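Local coordinates for protein ferritin (Ulva pertusa, PDB 3VNX) that probably oxidises ferrous iron and stores it as a mineral core inside a hollow shell built from 24 subunits, each folded as a four-helix bundle, at residues 39-44 and 101-106; 50-55 and 107-112; 76-81 and 177-182; 94-99 and 155-160. One frame throughout, in Å; residues are numbered along the deposited sequence. Where two conformers were deposited one is given.

Contact 1 of 4, residues 39-44 and 101-106; sequences ECEAAI and GGRVEL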
loop_
_atom_site.group_PDB
_atom_site.type_symbol
_atom_site.label_atom_id
_atom_site.label_comp_id
_atom_site.label_asym_id
_atom_site.label_seq_id
_atom_site.Cartn_x
_atom_site.Cartn_y
_atom_site.Cartn_z
ATOM N N GLU A 39 -58.941 19.246 12.842
ATOM C CA GLU A 39 -58.480 19.677 14.149
ATOM C C GLU A 39 -57.017 19.249 14.344
ATOM O O GLU A 39 -56.186 20.016 14.828
ATOM C CB GLU A 39 -59.403 19.105 15.227
ATOM C CG GLU A 39 -59.334 19.817 16.549
ATOM C CD GLU A 39 -60.453 19.401 17.486
ATOM O OE1 GLU A 39 -61.572 19.163 16.988
ATOM O OE2 GLU A 39 -60.208 19.328 18.714
ATOM N N CYS A 40 -56.709 18.025 13.941
ATOM C CA CYS A 40 -55.331 17.555 13.923
ATOM C C CYS A 40 -54.464 18.413 13.013
ATOM O O CYS A 40 -53.417 18.907 13.439
ATOM C CB CYS A 40 -55.273 16.093 13.479
ATOM S SG CYS A 40 -56.061 14.963 14.656
ATOM N N GLU A 41 -54.903 18.596 11.768
ATOM C CA GLU A 41 -54.203 19.467 10.821
ATOM C C GLU A 41 -53.905 20.825 11.432
ATOM O O GLU A 41 -52.792 21.347 11.300
ATOM C CB GLU A 41 -55.048 19.671 9.575
ATOM C CG GLU A 41 -54.512 20.702 8.597
ATOM C CD GLU A 41 -55.443 20.858 7.408
ATOM O OE1 GLU A 41 -56.659 20.612 7.599
ATOM O OE2 GLU A 41 -54.976 21.217 6.298
ATOM N N ALA A 42 -54.906 21.389 12.107
ATOM C CA ALA A 42 -54.753 22.694 12.749
ATOM C C ALA A 42 -53.823 22.659 13.975
ATOM O O ALA A 42 -53.059 23.597 14.209
ATOM C CB ALA A 42 -56.134 23.288 13.113
ATOM N N ALA A 43 -53.887 21.589 14.760
ATOM C CA ALA A 43 -52.996 21.456 15.913
ATOM C C ALA A 43 -51.526 21.358 15.495
ATOM O O ALA A 43 -50.638 21.853 16.193
ATOM C CB ALA A 43 -53.381 20.250 16.750
ATOM N N ILE A 44 -51.271 20.721 14.359
ATOM C CA ILE A 44 -49.904 20.624 13.847
ATOM C C ILE A 44 -49.399 22.000 13.431
ATOM O O ILE A 44 -48.252 22.367 13.707
ATOM C CB ILE A 44 -49.799 19.659 12.657
ATOM C CG1 ILE A 44 -49.858 18.210 13.147
ATOM C CG2 ILE A 44 -48.522 19.929 11.864
ATOM C CD1 ILE A 44 -48.682 17.814 14.018
ATOM N N GLY A 101 -51.439 14.984 3.713
ATOM C CA GLY A 101 -52.418 15.672 2.890
ATOM C C GLY A 101 -52.881 16.988 3.504
ATOM O O GLY A 101 -53.611 17.745 2.877
ATOM N N GLY A 102 -52.476 17.263 4.736
ATOM C CA GLY A 102 -52.799 18.533 5.360
ATOM C C GLY A 102 -52.059 19.691 4.714
ATOM O O GLY A 102 -51.135 19.480 3.935
ATOM N N ARG A 103 -52.462 20.916 5.022
ATOM C CA ARG A 103 -51.758 22.079 4.485
ATOM C C ARG A 103 -51.114 22.940 5.570
ATOM O O ARG A 103 -51.727 23.247 6.593
ATOM C CB ARG A 103 -52.663 22.898 3.559
ATOM C CG ARG A 103 -53.326 22.008 2.531
ATOM C CD ARG A 103 -53.689 22.703 1.224
ATOM N NE ARG A 103 -54.156 21.705 0.254
ATOM C CZ ARG A 103 -55.254 21.825 -0.493
ATOM N NH1 ARG A 103 -55.999 22.919 -0.397
ATOM N NH2 ARG A 103 -55.604 20.855 -1.341
ATOM N N VAL A 104 -49.856 23.302 5.341
ATOM C CA VAL A 104 -49.117 24.109 6.293
ATOM C C VAL A 104 -49.649 25.548 6.325
ATOM O O VAL A 104 -49.790 26.199 5.290
ATOM C CB VAL A 104 -47.605 24.117 5.947
ATOM C CG1 VAL A 104 -46.865 25.274 6.671
ATOM C CG2 VAL A 104 -46.974 22.751 6.247
ATOM N N GLU A 105 -49.959 26.041 7.513
ATOM C CA GLU A 105 -50.197 27.463 7.666
ATOM C C GLU A 105 -49.147 28.056 8.588
ATOM O O GLU A 105 -49.029 27.652 9.745
ATOM C CB GLU A 105 -51.576 27.741 8.246
ATOM C CG GLU A 105 -51.807 29.229 8.433
ATOM C CD GLU A 105 -53.052 29.545 9.224
ATOM O OE1 GLU A 105 -53.660 30.606 8.955
ATOM O OE2 GLU A 105 -53.416 28.743 10.113
ATOM N N LEU A 106 -48.383 29.011 8.077
ATOM C CA LEU A 106 -47.366 29.664 8.882
ATOM C C LEU A 106 -47.953 30.928 9.478
ATOM O O LEU A 106 -48.579 31.732 8.783
ATOM C CB LEU A 106 -46.120 29.991 8.045
ATOM C CG LEU A 106 -45.163 28.828 7.775
ATOM C CD1 LEU A 106 -43.950 29.294 6.985
ATOM C CD2 LEU A 106 -44.742 28.177 9.090
#
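Glu41 stretches from helix 38-66 to the backbone of Arg103, and one carboxylate oxygen carries the link. Arg103 N lies 2.8 Å from Glu41 OE2, and the N-H points almost straight at its acceptor (164°). It arrives on the anti side of OE2, tilted 20° out of the carboxylate plane. Chi1 of 172° sets CG opposite the backbone N, and the chain stays extended beyond it, so a glutamate has the length to span the gap from helix to loop. The other oxygen, OE1, forms a salt bridge with Arg33; held at both oxygens, the carboxylate has little liberty to turn.

Gly102 suits its place against the carboxylate: its CA sits 3.6 Å from Glu41 OE2, and a side chain there would point at the helix and press on Glu41 CG. Gly101 meets a backbone demand instead, closing helix 73-99 in a Schellman motif with positive phi. The CB of Arg103 leaves its CA pointing away from the helix, yet its first carbons brush the carboxylate, with Arg103 CB 4.0 Å from Glu41 OE2; its guanidinium makes no salt bridge to Glu41.

The loop thus begins its return beside the start of helix 38-66. Val104 lies on Met94 and Gln97 of helix 73-99, while Ile44 faces the bundle core, against Leu93, Leu145 and Leu157 of the three other long helices.

Contact 2 of 4, residues 50-55 and 107-112; sequences IEYTIS and KPLAAP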
loop_
_atom_site.group_PDB
_atom_site.type_symbol
_atom_site.label_atom_id
_atom_site.label_comp_id
_atom_site.label_asym_id
_atom_site.label_seq_id
_atom_site.Cartn_x
_atom_site.Cartn_y
_atom_site.Cartn_z
ATOM N N ILE A 50 -45.236 27.050 17.326
ATOM C CA ILE A 50 -44.608 27.035 18.644
ATOM C C ILE A 50 -43.098 26.760 18.544
ATOM O O ILE A 50 -42.288 27.393 19.235
ATOM C CB ILE A 50 -45.306 26.017 19.563
ATOM C CG1 ILE A 50 -46.771 26.419 19.753
ATOM C CG2 ILE A 50 -44.585 25.899 20.908
ATOM C CD1 ILE A 50 -47.509 25.622 20.787
ATOM N N GLU A 51 -42.723 25.824 17.671
ATOM C CA GLU A 51 -41.318 25.481 17.474
ATOM C C GLU A 51 -40.658 26.648 16.780
ATOM O O GLU A 51 -39.563 27.101 17.167
ATOM C CB GLU A 51 -41.153 24.216 16.615
ATOM C CG GLU A 51 -41.834 22.954 17.151
ATOM C CD GLU A 51 -41.135 22.313 18.367
ATOM O OE1 GLU A 51 -41.734 21.383 18.958
ATOM O OE2 GLU A 51 -40.005 22.711 18.735
ATOM N N TYR A 52 -41.337 27.145 15.753
ATOM C CA TYR A 52 -40.810 28.288 15.017
ATOM C C TYR A 52 -40.585 29.496 15.933
ATOM O O TYR A 52 -39.559 30.161 15.818
ATOM C CB TYR A 52 -41.683 28.641 13.809
ATOM C CG TYR A 52 -40.915 28.690 12.499
ATOM C CD1 TYR A 52 -39.781 29.489 12.370
ATOM C CD2 TYR A 52 -41.325 27.941 11.390
ATOM C CE1 TYR A 52 -39.061 29.540 11.177
ATOM C CE2 TYR A 52 -40.621 27.991 10.179
ATOM C CZ TYR A 52 -39.484 28.795 10.081
ATOM O OH TYR A 52 -38.763 28.869 8.897
ATOM N N THR A 53 -41.507 29.763 16.859
ATOM C CA THR A 53 -41.339 30.868 17.810
ATOM C C THR A 53 -40.137 30.632 18.717
ATOM O O THR A 53 -39.298 31.522 18.914
ATOM C CB THR A 53 -42.587 31.079 18.709
ATOM O OG1 THR A 53 -43.678 31.554 17.918
ATOM C CG2 THR A 53 -42.296 32.098 19.799
ATOM N N ILE A 54 -40.061 29.425 19.275
ATOM C CA ILE A 54 -38.966 29.079 20.188
ATOM C C ILE A 54 -37.590 29.137 19.496
ATOM O O ILE A 54 -36.583 29.528 20.093
ATOM C CB ILE A 54 -39.199 27.704 20.821
ATOM C CG1 ILE A 54 -40.405 27.760 21.761
ATOM C CG2 ILE A 54 -37.960 27.225 21.553
ATOM C CD1 ILE A 54 -40.790 26.406 22.297
ATOM N N SER A 55 -37.559 28.754 18.228
ATOM C CA SER A 55 -36.348 28.904 17.445
ATOM C C SER A 55 -35.918 30.373 17.415
ATOM O O SER A 55 -34.733 30.686 17.554
ATOM C CB SER A 55 -36.576 28.384 16.029
ATOM O OG SER A 55 -35.494 28.733 15.203
ATOM N N LYS A 107 -47.729 31.100 10.770
ATOM C CA LYS A 107 -48.355 32.170 11.523
ATOM C C LYS A 107 -47.353 33.272 11.858
ATOM O O LYS A 107 -46.161 33.138 11.592
ATOM C CB LYS A 107 -48.979 31.580 12.781
ATOM C CG LYS A 107 -50.019 30.512 12.476
ATOM C CD LYS A 107 -50.592 29.915 13.758
ATOM C CE LYS A 107 -51.964 29.288 13.519
ATOM N NZ LYS A 107 -52.471 28.595 14.743
ATOM N N PRO A 108 -47.837 34.390 12.402
ATOM C CA PRO A 108 -46.903 35.469 12.744
ATOM C C PRO A 108 -45.945 35.075 13.869
ATOM O O PRO A 108 -46.273 34.263 14.736
ATOM C CB PRO A 108 -47.827 36.599 13.221
ATOM C CG PRO A 108 -49.124 36.330 12.553
ATOM C CD PRO A 108 -49.243 34.820 12.491
ATOM N N LEU A 109 -44.754 35.653 13.848
ATOM C CA LEU A 109 -43.820 35.480 14.942
ATOM C C LEU A 109 -43.677 36.807 15.657
ATOM O O LEU A 109 -43.312 37.816 15.037
ATOM C CB LEU A 109 -42.455 35.023 14.427
ATOM C CG LEU A 109 -42.375 33.703 13.646
ATOM C CD1 LEU A 109 -40.936 33.214 13.641
ATOM C CD2 LEU A 109 -43.291 32.644 14.243
ATOM N N ALA A 110 -43.988 36.810 16.954
ATOM C CA ALA A 110 -43.795 37.995 17.782
ATOM C C ALA A 110 -42.305 38.280 18.002
ATOM O O ALA A 110 -41.479 37.357 18.035
ATOM C CB ALA A 110 -44.504 37.823 19.120
ATOM N N ALA A 111 -41.970 39.557 18.162
ATOM C CA ALA A 111 -40.615 39.955 18.532
ATOM C C ALA A 111 -40.262 39.321 19.860
ATOM O O ALA A 111 -41.031 39.435 20.817
ATOM C CB ALA A 111 -40.536 41.445 18.650
ATOM N N PRO A 112 -39.103 38.634 19.928
ATOM C CA PRO A 112 -38.652 38.012 21.184
ATOM C C PRO A 112 -37.989 39.041 22.080
ATOM O O PRO A 112 -37.633 40.118 21.603
ATOM C CB PRO A 112 -37.598 37.012 20.715
ATOM C CG PRO A 112 -37.022 37.653 19.475
ATOM C CD PRO A 112 -38.174 38.372 18.810
HETATM O O HOH W 1 -44.371 34.276 18.298
#
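Leu109 puts its forked end against Tyr52 and Thr53 of helix 38-66, and this touch is the direct link between segments 50-55 and 107-112. One methyl, Leu109 CD1, makes an apolar contact 4.1 Å from Tyr52 CD1, meeting the ring obliquely, and lies 4.0 Å from the backbone oxygen Tyr52 O. The other, Leu109 CD2, approaches Thr53 OG1 to 3.9 Å, the two side chains running alongside with their ends heading opposite ways. Leucine suits the place because its branch point lets one side chain serve two successive helix residues; chi1 of -60° sets CG opposite the carbonyl carbon and turns the fork toward the helix.

The polar link is indirect. A water donates to Thr53 OG1 at 2.8 Å and accepts from Ala110 N at 2.9 Å, satisfying a loop N-H that the helix does not meet directly. Thr53 has two conformers, so the water bridge is less certain than the Leu109 contact. Its hydroxyl also bonds to Asn49 O, one turn back.

A neighbouring subunit adds further bonds. Tyr52 OH is hydrogen-bonded to His59 ND1 of that subunit, and the Tyr52 ring meets its Tyr56 edge-to-face. Leu109 makes backbone hydrogen bonds to the same subunit.

Between the two segments the chemistry implies a modest grip, 144 Å² of buried surface resting on van der Waals contact and one bridging water; the loop is also tied to helix 38-66 by Pro108 O to Asn49 and by the Lys107-Glu46 salt bridge.

Contact 3 of 4, residues 76-81 and 177-182; sequences AKFFKE and AVYVSQ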
loop_
_atom_site.group_PDB
_atom_site.type_symbol
_atom_site.label_atom_id
_atom_site.label_comp_id
_atom_site.label_asym_id
_atom_site.label_seq_id
_atom_site.Cartn_x
_atom_site.Cartn_y
_atom_site.Cartn_z
ATOM N N ALA A 76 -23.436 31.451 23.362
ATOM C CA ALA A 76 -23.915 31.946 22.081
ATOM C C ALA A 76 -24.028 30.807 21.059
ATOM O O ALA A 76 -25.020 30.698 20.333
ATOM C CB ALA A 76 -23.032 33.076 21.556
ATOM N N LYS A 77 -23.014 29.954 21.009
ATOM C CA LYS A 77 -23.008 28.850 20.054
ATOM C C LYS A 77 -24.148 27.899 20.387
ATOM O O LYS A 77 -24.935 27.483 19.509
ATOM C CB LYS A 77 -21.660 28.133 20.104
ATOM C CG LYS A 77 -21.549 26.858 19.289
ATOM C CD LYS A 77 -20.075 26.386 19.223
ATOM C CE LYS A 77 -19.933 25.003 18.572
ATOM N NZ LYS A 77 -20.641 23.922 19.336
ATOM N N PHE A 78 -24.236 27.574 21.672
ATOM C CA PHE A 78 -25.301 26.720 22.175
ATOM C C PHE A 78 -26.681 27.199 21.719
ATOM O O PHE A 78 -27.518 26.405 21.280
ATOM C CB PHE A 78 -25.263 26.668 23.701
ATOM C CG PHE A 78 -26.355 25.839 24.291
ATOM C CD1 PHE A 78 -26.188 24.467 24.454
ATOM C CD2 PHE A 78 -27.561 26.422 24.673
ATOM C CE1 PHE A 78 -27.193 23.687 24.996
ATOM C CE2 PHE A 78 -28.571 25.660 25.218
ATOM C CZ PHE A 78 -28.390 24.280 25.384
ATOM N N PHE A 79 -26.925 28.501 21.815
ATOM C CA PHE A 79 -28.237 28.990 21.438
ATOM C C PHE A 79 -28.458 29.051 19.935
ATOM O O PHE A 79 -29.577 28.837 19.471
ATOM C CB PHE A 79 -28.574 30.306 22.137
ATOM C CG PHE A 79 -28.885 30.127 23.583
ATOM C CD1 PHE A 79 -29.937 29.307 23.972
ATOM C CD2 PHE A 79 -28.117 30.744 24.554
ATOM C CE1 PHE A 79 -30.234 29.112 25.309
ATOM C CE2 PHE A 79 -28.405 30.559 25.901
ATOM C CZ PHE A 79 -29.467 29.747 26.279
ATOM N N LYS A 80 -27.409 29.334 19.173
ATOM C CA LYS A 80 -27.564 29.284 17.728
ATOM C C LYS A 80 -27.966 27.867 17.312
ATOM O O LYS A 80 -28.877 27.688 16.496
ATOM C CB LYS A 80 -26.296 29.737 16.995
ATOM C CG LYS A 80 -26.376 29.567 15.469
ATOM C CD LYS A 80 -27.658 30.190 14.882
ATOM C CE LYS A 80 -27.563 30.393 13.365
ATOM N NZ LYS A 80 -27.414 29.118 12.606
ATOM N N GLU A 81 -27.303 26.862 17.885
ATOM C CA GLU A 81 -27.613 25.473 17.571
ATOM C C GLU A 81 -29.033 25.125 18.017
ATOM O O GLU A 81 -29.818 24.560 17.254
ATOM C CB GLU A 81 -26.582 24.543 18.211
ATOM C CG GLU A 81 -25.193 24.689 17.594
ATOM C CD GLU A 81 -24.093 24.035 18.413
ATOM O OE1 GLU A 81 -24.347 23.643 19.577
ATOM O OE2 GLU A 81 -22.966 23.925 17.883
ATOM N N ALA A 177 -32.307 20.663 32.654
ATOM C CA ALA A 177 -32.351 20.639 34.115
ATOM C C ALA A 177 -30.927 20.579 34.667
ATOM O O ALA A 177 -30.564 21.356 35.563
ATOM C CB ALA A 177 -33.203 19.474 34.628
ATOM N N VAL A 178 -30.116 19.684 34.099
ATOM C CA VAL A 178 -28.720 19.520 34.515
ATOM C C VAL A 178 -27.870 20.798 34.398
ATOM O O VAL A 178 -27.147 21.148 35.339
ATOM C CB VAL A 178 -28.054 18.380 33.745
ATOM C CG1 VAL A 178 -26.554 18.303 34.077
ATOM C CG2 VAL A 178 -28.761 17.081 34.068
ATOM N N TYR A 179 -27.960 21.487 33.259
ATOM C CA TYR A 179 -27.290 22.785 33.092
ATOM C C TYR A 179 -27.629 23.759 34.204
ATOM O O TYR A 179 -26.752 24.472 34.717
ATOM C CB TYR A 179 -27.707 23.463 31.788
ATOM C CG TYR A 179 -27.261 22.751 30.546
ATOM C CD1 TYR A 179 -25.984 22.191 30.454
ATOM C CD2 TYR A 179 -28.109 22.659 29.450
ATOM C CE1 TYR A 179 -25.579 21.537 29.306
ATOM C CE2 TYR A 179 -27.713 22.017 28.296
ATOM C CZ TYR A 179 -26.452 21.458 28.227
ATOM O OH TYR A 179 -26.081 20.826 27.064
ATOM N N VAL A 180 -28.921 23.828 34.523
ATOM C CA VAL A 180 -29.399 24.704 35.585
ATOM C C VAL A 180 -28.770 24.290 36.911
ATOM O O VAL A 180 -28.228 25.122 37.647
ATOM C CB VAL A 180 -30.944 24.689 35.691
ATOM C CG1 VAL A 180 -31.399 25.337 36.980
ATOM C CG2 VAL A 180 -31.568 25.395 34.488
ATOM N N SER A 181 -28.828 22.993 37.195
ATOM C CA SER A 181 -28.221 22.457 38.399
ATOM C C SER A 181 -26.732 22.830 38.457
ATOM O O SER A 181 -26.217 23.211 39.518
ATOM C CB SER A 181 -28.411 20.942 38.447
ATOM O OG SER A 181 -27.582 20.364 39.433
ATOM N N GLN A 182 -26.041 22.728 37.321
ATOM C CA GLN A 182 -24.616 23.034 37.290
ATOM C C GLN A 182 -24.322 24.517 37.564
ATOM O O GLN A 182 -23.420 24.857 38.347
ATOM C CB GLN A 182 -24.016 22.614 35.951
ATOM C CG GLN A 182 -23.863 21.118 35.809
ATOM C CD GLN A 182 -23.336 20.716 34.446
ATOM O OE1 GLN A 182 -22.531 19.791 34.333
ATOM N NE2 GLN A 182 -23.784 21.413 33.401
#
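Phe78 of helix 73-99 and Tyr179 of helix 155-201 make the whole contact, each giving up a little under 40 Å² of surface to the other. Their CA atoms stand 11.8 Å apart, so it takes long side chains to meet here, and each reaches in from its own helix toward the other. Phe78 offers CE1 and CZ: CE1 lies 3.7 Å from Tyr179 OH, and CZ is 3.7 Å from Tyr179 CE2. The ring planes are turned 87° against each other, with centroids 5.5 Å apart, in an oblique meeting. Chi1 of 178° holds the Phe78 ring opposite its backbone N, pointing across the bundle interior.

This is the inside of a four-helix bundle. Met128 of helix 123-151 touches both rings, as does Leu199 from the far end of helix 155-201. Phenylalanine fits a position hemmed in by such apolar groups. Tyrosine brings a ring of the same size plus a hydroxyl, hydrogen-bonded to Glu175 OE2 one turn earlier on its own helix. With Tyr179 cut back to alanine, Phe78 CE1 and CZ would probably face a gap, and Glu175 OE2 would lose its hydroxyl partner.

Phe79 supports Phe78 from the same helix: Phe78 CD2 sits 3.8 Å above the Phe79 ring plane, toward the rim. On the other side of helix 155-201, Ala177 and Ser181 pack against Asp68 of a neighbouring subunit.

Contact 4 of 4, residues 94-99 and 155-160; sequences MDYQTK and AALCDF. With CA (calcium ion), chain B.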
loop_
_atom_site.group_PDB
_atom_site.type_symbol
_atom_site.label_atom_id
_atom_site.label_comp_id
_atom_site.label_asym_id
_atom_site.label_seq_id
_atom_site.Cartn_x
_atom_site.Cartn_y
_atom_site.Cartn_z
ATOM N N MET A 94 -43.938 20.335 9.475
ATOM C CA MET A 94 -44.451 20.754 8.176
ATOM C C MET A 94 -44.395 19.592 7.204
ATOM O O MET A 94 -45.340 19.342 6.441
ATOM C CB MET A 94 -43.657 21.955 7.659
ATOM C CG MET A 94 -43.693 23.135 8.631
ATOM S SD MET A 94 -42.470 24.419 8.333
ATOM C CE MET A 94 -42.959 24.972 6.687
ATOM N N ASP A 95 -43.290 18.864 7.254
ATOM C CA ASP A 95 -43.126 17.687 6.421
ATOM C C ASP A 95 -44.239 16.657 6.674
ATOM O O ASP A 95 -44.840 16.123 5.739
ATOM C CB ASP A 95 -41.752 17.078 6.668
ATOM C CG ASP A 95 -41.576 15.738 5.979
ATOM O OD1 ASP A 95 -41.622 15.691 4.727
ATOM O OD2 ASP A 95 -41.391 14.728 6.691
ATOM N N TYR A 96 -44.529 16.381 7.937
ATOM C CA TYR A 96 -45.609 15.449 8.226
ATOM C C TYR A 96 -46.940 15.993 7.718
ATOM O O TYR A 96 -47.759 15.234 7.186
ATOM C CB TYR A 96 -45.702 15.107 9.724
ATOM C CG TYR A 96 -46.522 13.857 9.966
ATOM C CD1 TYR A 96 -45.977 12.595 9.713
ATOM C CD2 TYR A 96 -47.859 13.931 10.415
ATOM C CE1 TYR A 96 -46.722 11.425 9.901
ATOM C CE2 TYR A 96 -48.618 12.760 10.611
ATOM C CZ TYR A 96 -48.038 11.511 10.353
ATOM O OH TYR A 96 -48.746 10.347 10.539
ATOM N N GLN A 97 -47.145 17.302 7.880
ATOM C CA GLN A 97 -48.395 17.940 7.475
ATOM C C GLN A 97 -48.715 17.627 6.016
ATOM O O GLN A 97 -49.789 17.106 5.704
ATOM C CB GLN A 97 -48.342 19.453 7.690
ATOM C CG GLN A 97 -49.662 20.155 7.406
ATOM C CD GLN A 97 -50.677 20.007 8.547
ATOM O OE1 GLN A 97 -51.280 18.939 8.731
ATOM N NE2 GLN A 97 -50.866 21.087 9.321
ATOM N N THR A 98 -47.775 17.931 5.126
ATOM C CA THR A 98 -47.995 17.694 3.706
ATOM C C THR A 98 -47.873 16.207 3.349
ATOM O O THR A 98 -48.433 15.737 2.353
ATOM C CB THR A 98 -47.072 18.561 2.853
ATOM O OG1 THR A 98 -45.756 18.550 3.419
ATOM C CG2 THR A 98 -47.595 20.000 2.839
ATOM N N LYS A 99 -47.149 15.465 4.176
ATOM C CA LYS A 99 -47.131 14.025 4.047
ATOM C C LYS A 99 -48.558 13.456 4.173
ATOM O O LYS A 99 -48.943 12.577 3.407
ATOM C CB LYS A 99 -46.186 13.397 5.081
ATOM C CG LYS A 99 -45.800 11.938 4.787
ATOM C CD LYS A 99 -44.756 11.390 5.776
ATOM C CE LYS A 99 -43.333 11.760 5.362
ATOM N NZ LYS A 99 -42.305 11.379 6.396
ATOM N N ALA A 155 -53.950 6.947 14.919
ATOM C CA ALA A 155 -52.830 6.249 15.534
ATOM C C ALA A 155 -51.498 6.576 14.826
ATOM O O ALA A 155 -50.442 6.633 15.467
ATOM C CB ALA A 155 -53.093 4.739 15.564
ATOM N N ALA A 156 -51.563 6.798 13.508
ATOM C CA ALA A 156 -50.381 7.154 12.726
ATOM C C ALA A 156 -49.764 8.447 13.228
ATOM O O ALA A 156 -48.549 8.523 13.429
ATOM C CB ALA A 156 -50.712 7.265 11.235
ATOM N N LEU A 157 -50.596 9.469 13.416
ATOM C CA LEU A 157 -50.102 10.746 13.912
ATOM C C LEU A 157 -49.597 10.625 15.363
ATOM O O LEU A 157 -48.587 11.241 15.738
ATOM C CB LEU A 157 -51.178 11.824 13.782
ATOM C CG LEU A 157 -50.911 13.160 14.491
ATOM C CD1 LEU A 157 -49.793 13.944 13.825
ATOM C CD2 LEU A 157 -52.186 13.989 14.522
ATOM N N CYS A 158 -50.277 9.821 16.176
ATOM C CA CYS A 158 -49.821 9.615 17.552
ATOM C C CYS A 158 -48.415 9.055 17.562
ATOM O O CYS A 158 -47.525 9.594 18.226
ATOM C CB CYS A 158 -50.749 8.663 18.315
ATOM S SG CYS A 158 -52.373 9.380 18.658
ATOM N N ASP A 159 -48.231 7.968 16.813
ATOM C CA ASP A 159 -46.940 7.307 16.716
ATOM C C ASP A 159 -45.884 8.306 16.267
ATOM O O ASP A 159 -44.785 8.368 16.830
ATOM C CB ASP A 159 -47.016 6.134 15.738
ATOM C CG ASP A 159 -45.681 5.422 15.572
ATOM O OD1 ASP A 159 -45.186 4.828 16.558
ATOM O OD2 ASP A 159 -45.129 5.458 14.446
ATOM N N PHE A 160 -46.237 9.106 15.266
ATOM C CA PHE A 160 -45.323 10.110 14.753
ATOM C C PHE A 160 -44.914 11.099 15.827
ATOM O O PHE A 160 -43.731 11.421 15.963
ATOM C CB PHE A 160 -45.904 10.872 13.561
ATOM C CG PHE A 160 -45.134 12.115 13.241
ATOM C CD1 PHE A 160 -43.865 12.029 12.677
ATOM C CD2 PHE A 160 -45.636 13.365 13.561
ATOM C CE1 PHE A 160 -43.119 13.175 12.414
ATOM C CE2 PHE A 160 -44.900 14.517 13.303
ATOM C CZ PHE A 160 -43.641 14.420 12.729
HETATM CA CA CA B . -46.582 3.891 18.673
#
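Tyr96 and Phe160 each hold CG opposite the backbone N (chi1 -163° for Tyr96), and from facing helices these torsions lay the two rings flat against each other, each pointing back toward its partner's helix. The result is an offset stack: the Tyr96 and Phe160 ring centroids are 4.1 Å apart and the planes only 6° from parallel. Because each ring has slid toward the base of the other, each CB also lies over the other ring's face in a CH-pi contact, with Tyr96 CB 4.0 Å from the Phe160 centroid and Phe160 CB 4.1 Å from the Tyr96 centroid. Where the axes of segments 94-99 and 155-160 come within 12.2 Å, a ring from each side fills the gap.

Leu157 approaches Tyr96 obliquely, its CD1 3.6 Å from Tyr96 CE2, and the small Ala156 accommodates the phenol end, its CB 3.7 Å from Tyr96 OH. That hydroxyl also has a weak hydrogen bond with Arg100 NH1. Replacing Tyr96 by serine is likely to leave the Phe160 face without its stacking mate and Leu157 CD1 beside a gap.

Next to Phe160, Asp159 OD1 binds a calcium ion at 2.7 Å, and Asp159 packs on Gly163 of a neighbouring subunit. The two segments run nearly antiparallel (165°), as neighbouring helices of a ferritin four-helix bundle do, and the metal-binding aspartate near a subunit boundary is consistent with the acidic three-fold channel of ferritin shells.

How the contacts relate
Contacts 1 and 4 adjoin at one end of the bundle, with centres about 10 Å apart, and Gln97 ties them: its NE2 lies 2.8 Å from Glu41 O, a probable hydrogen bond. The loop leaving contact 1 runs directly into contact 2, whose centre is about 17 Å away; Leu106 CD2 packs 4.1 Å from Tyr52 CD2 at the seam. Contact 3 lies on the other side of the chain's centre, about 31 Å from contact 1 and 29 Å from contact 4 between centres, although it joins the same two helices as contact 4. One calcium is held by Asp159 in contact 4; the side chains of Tyr52 and Phe78 are about 11 and 13 Å from bound calcium other than that ion.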